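Local coordinates for conserved protein (Mycobacterium tuberculosis, PDB 1RFE) that probably binds the deazaflavin coenzyme F420 in a split-barrel fold and may act as an oxidoreductase on CH-CH groups, though its physiological reaction is unknown, at residues L64-L74 / V86-I94; D76-R84 / G150-G158. All coordinates share one frame; numbering follows the deposited sequence.

Interaction 1 is the paired body of a beta hairpin and interaction 2 lies at its turn; their centres are 29 Å apart. Along the chain the segments alternate: 64-74, 76-84, 86-94, then 150-158 much later. Interaction 1 zips strand 69-76 to strand 84-95 inside the curled antiparallel sheet, about 10 Å from the centre of the chain. The loop between those strands carries interaction 2, at the surface about 23 Å from that centre, where it meets the tail that follows strand 140-145. The hairpin is thus built into the sheet through both its strands, while its turn packs against the C-terminal tail.

Interaction 1 (L64-L74 / V86-I94); sequences LRRDPRVSFLL and VSFEGVAEI
Phe-72 and Phe-88 face each other as a hydrogen-bonded antiparallel pair, each backbone N giving a bond of 2.9 Å to the other's O. Their side chains fall on the face shared with Val-70, Leu-74 and Val-86. The rings do not stack: Phe-88 CD2 comes to the edge of the Phe-72 ring, 4.4 Å from its CD2. Leu-74 and Val-86 lie side by side, CB to CG1 4.0 Å, and helix 12-21 covers them with Phe-18, so branched aliphatic groups suit this greasy layer. Opposite Val-70 stands Gly-90, which presents no side chain; Val-70 CG2 instead reaches diagonally across to the partner strand, 3.6 Å from Ala-92 N.

These pairs build the ladder of a beta hairpin within a curled antiparallel sheet, consistent with the split barrel of the FMN-binding clan. Seven backbone hydrogen bonds run from Pro-68 to Leu-74. At the far end the packing on this face passes to helix 59-66: Leu-64 CB meets Ile-94 CD1 at 3.8 Å, and both leucine methyls straddle Ala-92 CB, with Val-134 of strand 131-138 beside them. The same Ile-94 methyl lies over one face of the Arg-65 guanidinium and 3.6 Å from Arg-65 CG, while Arg-65 NH2 bonds to Ala-56 O.

The other face is looser and more polar. Ser-71 OG comes nearest to Glu-89 CG, at 3.7 Å, and Leu-73 lies near Ser-87 without close packing; Glu-89 makes a weak, long ion pair with Arg-140, and polar groups suit this partly exposed face. Where helix gives way to strand, Asp-67 OD1 accepts from Arg-69 N, an Asx turn. Arg-69, bent at chi3 (-54°), brings NE and NH2 side-on to the Asp-67 carboxylate in a salt bridge, NH2 to OD2 2.9 Å.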
loop_
_atom_site.group_PDB
_atom_site.type_symbol
_atom_site.label_atom_id
_atom_site.label_comp_id
_atom_site.label_asym_id
_atom_site.label_seq_id
_atom_site.Cartn_x
_atom_site.Cartn_y
_atom_site.Cartn_z
ATOM N N LEU A 64 -3.004 -11.025 11.267
ATOM C CA LEU A 64 -3.226 -9.694 11.765
ATOM C C LEU A 64 -4.081 -9.591 13.048
ATOM O O LEU A 64 -3.979 -8.628 13.768
ATOM C CB LEU A 64 -3.832 -8.819 10.692
ATOM C CG LEU A 64 -2.831 -8.328 9.653
ATOM C CD1 LEU A 64 -3.592 -7.588 8.538
ATOM C CD2 LEU A 64 -1.766 -7.472 10.227
ATOM N N ARG A 65 -4.931 -10.556 13.283
ATOM C CA ARG A 65 -5.772 -10.567 14.474
ATOM C C ARG A 65 -4.912 -10.996 15.640
ATOM O O ARG A 65 -5.104 -10.511 16.765
ATOM C CB ARG A 65 -6.954 -11.543 14.306
ATOM C CG ARG A 65 -8.125 -10.988 13.445
ATOM C CD ARG A 65 -9.334 -11.927 13.309
ATOM N NE ARG A 65 -10.097 -11.655 12.083
ATOM C CZ ARG A 65 -10.141 -12.421 10.960
ATOM N NH1 ARG A 65 -9.478 -13.567 10.838
ATOM N NH2 ARG A 65 -10.889 -11.998 9.928
ATOM N N ARG A 66 -3.970 -11.898 15.355
ATOM C CA ARG A 66 -3.005 -12.412 16.337
ATOM C C ARG A 66 -1.961 -11.350 16.675
ATOM O O ARG A 66 -1.578 -11.216 17.814
ATOM C CB ARG A 66 -2.333 -13.697 15.800
ATOM C CG ARG A 66 -1.416 -14.398 16.825
ATOM C CD ARG A 66 -0.726 -15.686 16.382
ATOM N N ASP A 67 -1.543 -10.569 15.673
ATOM C CA ASP A 67 -0.543 -9.538 15.854
ATOM C C ASP A 67 -0.767 -8.391 14.830
ATOM O O ASP A 67 -0.444 -8.550 13.659
ATOM C CB ASP A 67 0.839 -10.155 15.715
ATOM C CG ASP A 67 1.957 -9.208 16.098
ATOM O OD1 ASP A 67 1.830 -7.936 16.015
ATOM O OD2 ASP A 67 3.066 -9.682 16.453
ATOM N N PRO A 68 -1.242 -7.226 15.272
ATOM C CA PRO A 68 -1.681 -6.176 14.340
ATOM C C PRO A 68 -0.553 -5.474 13.602
ATOM O O PRO A 68 -0.850 -4.632 12.794
ATOM C CB PRO A 68 -2.353 -5.136 15.263
ATOM C CG PRO A 68 -2.436 -5.790 16.593
ATOM C CD PRO A 68 -1.341 -6.768 16.662
ATOM N N ARG A 69 0.700 -5.767 13.926
ATOM C CA ARG A 69 1.844 -5.057 13.376
ATOM C C ARG A 69 2.010 -5.402 11.882
ATOM O O ARG A 69 1.923 -6.559 11.479
ATOM C CB ARG A 69 3.107 -5.375 14.187
ATOM C CG ARG A 69 3.140 -4.661 15.589
ATOM C CD ARG A 69 4.349 -4.973 16.394
ATOM N NE ARG A 69 4.507 -6.433 16.530
ATOM C CZ ARG A 69 5.632 -7.052 16.858
ATOM N NH1 ARG A 69 6.733 -6.378 17.100
ATOM N NH2 ARG A 69 5.654 -8.368 16.937
ATOM N N VAL A 70 2.154 -4.355 11.081
ATOM C CA VAL A 70 2.299 -4.451 9.638
ATOM C C VAL A 70 3.381 -3.536 9.131
ATOM O O VAL A 70 3.702 -2.495 9.763
ATOM C CB VAL A 70 1.039 -4.016 8.835
ATOM C CG1 VAL A 70 0.152 -5.097 8.685
ATOM C CG2 VAL A 70 0.333 -2.766 9.422
ATOM N N SER A 71 3.944 -3.915 7.985
ATOM C CA SER A 71 4.757 -3.002 7.188
ATOM C C SER A 71 4.250 -2.986 5.768
ATOM O O SER A 71 3.731 -4.012 5.257
ATOM C CB SER A 71 6.221 -3.436 7.174
ATOM O OG SER A 71 6.699 -3.493 8.493
ATOM N N PHE A 72 4.388 -1.839 5.110
ATOM C CA PHE A 72 3.910 -1.739 3.719
ATOM C C PHE A 72 4.869 -0.859 2.970
ATOM O O PHE A 72 5.199 0.221 3.443
ATOM C CB PHE A 72 2.477 -1.204 3.698
ATOM C CG PHE A 72 1.769 -1.352 2.379
ATOM C CD1 PHE A 72 1.200 -2.546 2.017
ATOM C CD2 PHE A 72 1.664 -0.275 1.508
ATOM C CE1 PHE A 72 0.547 -2.658 0.796
ATOM C CE2 PHE A 72 1.005 -0.380 0.315
ATOM C CZ PHE A 72 0.441 -1.581 -0.044
ATOM N N LEU A 73 5.300 -1.312 1.785
ATOM C CA LEU A 73 6.323 -0.631 1.004
ATOM C C LEU A 73 5.864 -0.384 -0.444
ATOM O O LEU A 73 5.408 -1.290 -1.125
ATOM C CB LEU A 73 7.635 -1.446 1.003
ATOM C CG LEU A 73 8.890 -0.801 0.327
ATOM C CD1 LEU A 73 10.219 -1.275 0.908
ATOM C CD2 LEU A 73 8.961 -1.099 -1.177
ATOM N N LEU A 74 6.014 0.859 -0.881
ATOM C CA LEU A 74 5.799 1.282 -2.248
ATOM C C LEU A 74 7.106 1.798 -2.818
ATOM O O LEU A 74 7.795 2.566 -2.171
ATOM C CB LEU A 74 4.775 2.425 -2.291
ATOM C CG LEU A 74 3.325 2.109 -1.943
ATOM C CD1 LEU A 74 2.521 3.356 -1.677
ATOM C CD2 LEU A 74 2.708 1.270 -3.084
ATOM N N VAL A 86 8.293 4.886 -0.450
ATOM C CA VAL A 86 7.840 5.188 0.873
ATOM C C VAL A 86 7.569 3.853 1.592
ATOM O O VAL A 86 7.002 2.919 1.028
ATOM C CB VAL A 86 6.634 6.125 0.877
ATOM C CG1 VAL A 86 5.434 5.484 0.174
ATOM C CG2 VAL A 86 6.286 6.516 2.236
ATOM N N SER A 87 8.012 3.795 2.830
ATOM C CA SER A 87 7.986 2.579 3.624
ATOM C C SER A 87 7.287 2.925 4.941
ATOM O O SER A 87 7.712 3.866 5.646
ATOM C CB SER A 87 9.432 2.133 3.894
ATOM O OG SER A 87 9.455 0.887 4.558
ATOM N N PHE A 88 6.224 2.190 5.249
ATOM C CA PHE A 88 5.362 2.413 6.410
ATOM C C PHE A 88 5.513 1.236 7.358
ATOM O O PHE A 88 5.542 0.074 6.930
ATOM C CB PHE A 88 3.875 2.448 5.999
ATOM C CG PHE A 88 3.532 3.545 5.004
ATOM C CD1 PHE A 88 3.614 4.859 5.370
ATOM C CD2 PHE A 88 3.171 3.244 3.702
ATOM C CE1 PHE A 88 3.277 5.854 4.480
ATOM C CE2 PHE A 88 2.837 4.254 2.791
ATOM C CZ PHE A 88 2.875 5.523 3.174
ATOM N N GLU A 89 5.629 1.535 8.646
ATOM C CA GLU A 89 5.522 0.527 9.658
ATOM C C GLU A 89 4.400 1.023 10.565
ATOM O O GLU A 89 4.274 2.208 10.799
ATOM C CB GLU A 89 6.855 0.334 10.403
ATOM C CG GLU A 89 7.941 -0.204 9.487
ATOM C CD GLU A 89 9.292 -0.370 10.124
ATOM O OE1 GLU A 89 9.398 -0.062 11.340
ATOM O OE2 GLU A 89 10.248 -0.867 9.404
ATOM N N GLY A 90 3.570 0.113 11.025
ATOM C CA GLY A 90 2.456 0.495 11.888
ATOM C C GLY A 90 1.636 -0.645 12.373
ATOM O O GLY A 90 2.161 -1.734 12.685
ATOM N N VAL A 91 0.330 -0.369 12.422
ATOM C CA VAL A 91 -0.668 -1.325 12.859
ATOM C C VAL A 91 -1.818 -1.307 11.849
ATOM O O VAL A 91 -2.103 -0.287 11.213
ATOM C CB VAL A 91 -1.180 -1.020 14.293
ATOM C CG1 VAL A 91 -0.049 -1.061 15.297
ATOM C CG2 VAL A 91 -1.881 0.329 14.357
ATOM N N ALA A 92 -2.413 -2.468 11.657
ATOM C CA ALA A 92 -3.611 -2.626 10.866
ATOM C C ALA A 92 -4.815 -2.806 11.796
ATOM O O ALA A 92 -4.680 -3.459 12.805
ATOM C CB ALA A 92 -3.505 -3.853 10.060
ATOM N N GLU A 93 -5.967 -2.209 11.436
ATOM C CA GLU A 93 -7.270 -2.618 11.953
ATOM C C GLU A 93 -8.061 -3.410 10.894
ATOM O O GLU A 93 -8.146 -3.028 9.742
ATOM C CB GLU A 93 -8.077 -1.400 12.335
ATOM C CG GLU A 93 -9.443 -1.699 12.946
ATOM C CD GLU A 93 -10.325 -0.448 13.031
ATOM O OE1 GLU A 93 -9.848 0.638 12.612
ATOM O OE2 GLU A 93 -11.499 -0.569 13.493
ATOM N N ILE A 94 -8.654 -4.511 11.344
ATOM C CA ILE A 94 -9.596 -5.308 10.602
ATOM C C ILE A 94 -11.013 -4.795 10.848
ATOM O O ILE A 94 -11.463 -4.650 11.971
ATOM C CB ILE A 94 -9.400 -6.790 10.966
ATOM C CG1 ILE A 94 -7.956 -7.174 10.648
ATOM C CG2 ILE A 94 -10.384 -7.694 10.260
ATOM C CD1 ILE A 94 -7.656 -8.638 10.714
#

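Interaction 2 (D76-R84 / G150-G158); sequences DGDTYDTLR and GLPHMSVGG
Asp-81 makes both of the direct hydrogen bonds between loop 76-84 and the tail 150-158. Its CB lies 4.0 Å from Leu-151 CB and close to the methyl CE of Met-154, a selenomethionine whose extended chain slides past the aspartate in the opposite direction. CG, set between the backbone N and the carbonyl carbon (chi1 69°), sits near Pro-152 O and turns both oxygens to the tail. OD1 takes a weak bond from Met-154 N at 3.3 Å; Thr-79 OG1 also donates to it, from above the carboxylate plane and at an unusually short 2.5 Å. OD2 offers its syn lone pair to His-153 ND1, 3.2 Å away, meeting the imidazole at its edge with the two planes 76° apart. A water bridges OD2 to Leu-151 O.

Carbon-lined contacts flank this polar centre. Leu-151 CD2 comes to the edge of the Tyr-80 ring, 3.6 Å from CE2, and that ring also packs edge-to-face with His-146. The Thr-79 methyl CG2 sits against a carbonyl oxygen, Met-154 O, at 3.4 Å, while Asp-78 CB touches Val-156 CG1 at the exposed end. A short acid suits position 81 because its two oxygens can serve a backbone N-H and a ring N-H at once. With these donors and a water around one buried carboxylate, negative charge there would probably be stabilised, and His-153 is engaged as a donor through ND1.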
loop_
_atom_site.group_PDB
_atom_site.type_symbol
_atom_site.label_atom_id
_atom_site.label_comp_id
_atom_site.label_asym_id
_atom_site.label_seq_id
_atom_site.Cartn_x
_atom_site.Cartn_y
_atom_site.Cartn_z
ATOM N N ASP A 76 9.156 2.846 -6.807
ATOM C CA ASP A 76 9.351 2.735 -8.229
ATOM C C ASP A 76 10.656 3.374 -8.695
ATOM O O ASP A 76 11.502 3.714 -7.877
ATOM C CB ASP A 76 8.120 3.258 -8.966
ATOM C CG ASP A 76 8.032 4.758 -8.998
ATOM O OD1 ASP A 76 8.807 5.469 -8.322
ATOM O OD2 ASP A 76 7.153 5.334 -9.667
ATOM N N GLY A 77 10.841 3.476 -9.997
ATOM C CA GLY A 77 12.088 4.015 -10.531
ATOM C C GLY A 77 13.003 2.895 -11.008
ATOM O O GLY A 77 13.198 1.915 -10.304
ATOM N N ASP A 78 13.585 3.072 -12.196
ATOM C CA ASP A 78 14.418 2.045 -12.854
ATOM C C ASP A 78 15.941 2.327 -12.777
ATOM O O ASP A 78 16.750 1.446 -13.076
ATOM C CB ASP A 78 14.008 1.877 -14.336
ATOM C CG ASP A 78 12.539 1.566 -14.515
ATOM O OD1 ASP A 78 12.064 0.601 -13.833
ATOM O OD2 ASP A 78 11.783 2.235 -15.301
ATOM N N THR A 79 16.327 3.540 -12.382
ATOM C CA THR A 79 17.737 3.886 -12.266
ATOM C C THR A 79 18.029 4.428 -10.921
ATOM O O THR A 79 17.115 4.866 -10.187
ATOM C CB THR A 79 18.152 4.920 -13.323
ATOM O OG1 THR A 79 17.401 6.127 -13.166
ATOM C CG2 THR A 79 17.786 4.445 -14.719
ATOM N N TYR A 80 19.306 4.420 -10.569
ATOM C CA TYR A 80 19.679 4.896 -9.258
ATOM C C TYR A 80 19.177 6.303 -9.052
ATOM O O TYR A 80 18.717 6.642 -7.967
ATOM C CB TYR A 80 21.192 4.806 -9.007
ATOM C CG TYR A 80 21.570 5.377 -7.662
ATOM C CD1 TYR A 80 21.440 4.616 -6.488
ATOM C CD2 TYR A 80 22.020 6.673 -7.554
ATOM C CE1 TYR A 80 21.778 5.147 -5.233
ATOM C CE2 TYR A 80 22.365 7.225 -6.307
ATOM C CZ TYR A 80 22.242 6.459 -5.153
ATOM O OH TYR A 80 22.564 7.032 -3.937
ATOM N N ASP A 81 19.229 7.131 -10.088
ATOM C CA ASP A 81 18.905 8.537 -9.919
ATOM C C ASP A 81 17.395 8.770 -9.807
ATOM O O ASP A 81 17.000 9.823 -9.390
ATOM C CB ASP A 81 19.499 9.423 -11.033
ATOM C CG ASP A 81 18.854 9.195 -12.397
ATOM O OD1 ASP A 81 18.994 8.099 -13.007
ATOM O OD2 ASP A 81 18.207 10.084 -12.968
ATOM N N THR A 82 16.576 7.814 -10.225
ATOM C CA THR A 82 15.108 7.931 -10.153
ATOM C C THR A 82 14.426 7.050 -9.085
ATOM O O THR A 82 13.161 7.025 -9.020
ATOM C CB THR A 82 14.448 7.611 -11.529
ATOM O OG1 THR A 82 14.874 6.329 -12.028
ATOM C CG2 THR A 82 14.851 8.631 -12.622
ATOM N N LEU A 83 15.199 6.345 -8.244
ATOM C CA LEU A 83 14.570 5.503 -7.220
ATOM C C LEU A 83 13.752 6.398 -6.320
ATOM O O LEU A 83 14.221 7.440 -5.890
ATOM C CB LEU A 83 15.552 4.709 -6.331
ATOM C CG LEU A 83 16.653 3.933 -7.017
ATOM C CD1 LEU A 83 17.707 3.412 -6.005
ATOM C CD2 LEU A 83 16.090 2.805 -7.915
ATOM N N ARG A 84 12.505 6.005 -6.097
ATOM C CA ARG A 84 11.678 6.658 -5.126
ATOM C C ARG A 84 10.712 5.678 -4.459
ATOM O O ARG A 84 10.370 4.607 -5.013
ATOM C CB ARG A 84 10.943 7.828 -5.696
ATOM C CG ARG A 84 10.301 7.694 -7.018
ATOM C CD ARG A 84 9.109 8.701 -7.157
ATOM N NE ARG A 84 8.185 8.312 -8.199
ATOM C CZ ARG A 84 7.386 9.123 -8.863
ATOM N NH1 ARG A 84 7.384 10.449 -8.648
ATOM N NH2 ARG A 84 6.579 8.593 -9.781
ATOM N N GLY A 150 19.861 15.582 -7.825
ATOM C CA GLY A 150 20.338 16.303 -8.984
ATOM C C GLY A 150 21.449 15.565 -9.705
ATOM O O GLY A 150 22.232 16.183 -10.442
ATOM N N LEU A 151 21.518 14.249 -9.510
ATOM C CA LEU A 151 22.397 13.416 -10.299
ATOM C C LEU A 151 22.099 13.529 -11.791
ATOM O O LEU A 151 21.003 13.901 -12.196
ATOM C CB LEU A 151 22.308 11.953 -9.876
ATOM C CG LEU A 151 23.289 11.400 -8.839
ATOM C CD1 LEU A 151 24.138 12.451 -8.088
ATOM C CD2 LEU A 151 22.543 10.498 -7.854
ATOM N N PRO A 152 23.095 13.273 -12.626
ATOM C CA PRO A 152 22.838 13.116 -14.051
ATOM C C PRO A 152 21.919 11.935 -14.332
ATOM O O PRO A 152 21.985 10.905 -13.648
ATOM C CB PRO A 152 24.232 12.889 -14.629
ATOM C CG PRO A 152 24.993 12.443 -13.539
ATOM C CD PRO A 152 24.542 13.207 -12.340
ATOM N N HIS A 153 21.033 12.127 -15.305
ATOM C CA HIS A 153 20.100 11.092 -15.712
ATOM C C HIS A 153 20.856 9.911 -16.296
ATOM O O HIS A 153 21.790 10.097 -17.064
ATOM C CB HIS A 153 19.110 11.611 -16.764
ATOM C CG HIS A 153 17.932 10.716 -16.990
ATOM N ND1 HIS A 153 17.207 10.160 -15.956
ATOM C CD2 HIS A 153 17.346 10.287 -18.136
ATOM C CE1 HIS A 153 16.227 9.422 -16.455
ATOM N NE2 HIS A 153 16.290 9.483 -17.776
HETATM N N MSE A 154 20.413 8.712 -15.923
HETATM C CA MSE A 154 20.976 7.452 -16.407
HETATM C C MSE A 154 19.886 6.734 -17.194
HETATM O O MSE A 154 18.693 6.878 -16.884
HETATM C CB MSE A 154 21.422 6.605 -15.231
HETATM C CG MSE A 154 22.137 7.449 -14.155
HETATM SE SE MSE A 154 22.349 6.761 -12.337
HETATM C CE MSE A 154 23.226 8.376 -11.697
ATOM N N SER A 155 20.255 6.019 -18.239
ATOM C CA SER A 155 19.257 5.194 -18.892
ATOM C C SER A 155 19.431 3.821 -18.251
ATOM O O SER A 155 20.450 3.581 -17.569
ATOM C CB SER A 155 19.416 5.182 -20.415
ATOM O OG SER A 155 20.063 4.001 -20.860
ATOM N N VAL A 156 18.452 2.947 -18.432
ATOM C CA VAL A 156 18.531 1.648 -17.778
ATOM C C VAL A 156 19.456 0.742 -18.605
ATOM O O VAL A 156 19.427 0.732 -19.838
ATOM C CB VAL A 156 17.145 1.023 -17.324
ATOM C CG1 VAL A 156 15.964 1.891 -17.670
ATOM C CG2 VAL A 156 16.961 -0.403 -17.772
ATOM N N GLY A 157 20.311 0.031 -17.888
ATOM C CA GLY A 157 21.385 -0.736 -18.485
ATOM C C GLY A 157 21.529 -2.099 -17.810
ATOM O O GLY A 157 20.703 -2.513 -16.968
ATOM N N GLY A 158 22.563 -2.812 -18.226
ATOM C CA GLY A 158 22.803 -4.161 -17.804
ATOM C C GLY A 158 21.982 -5.185 -18.503
ATOM O O GLY A 158 21.081 -4.890 -19.317
HETATM O O HOH W 1 18.519 12.634 -11.823
#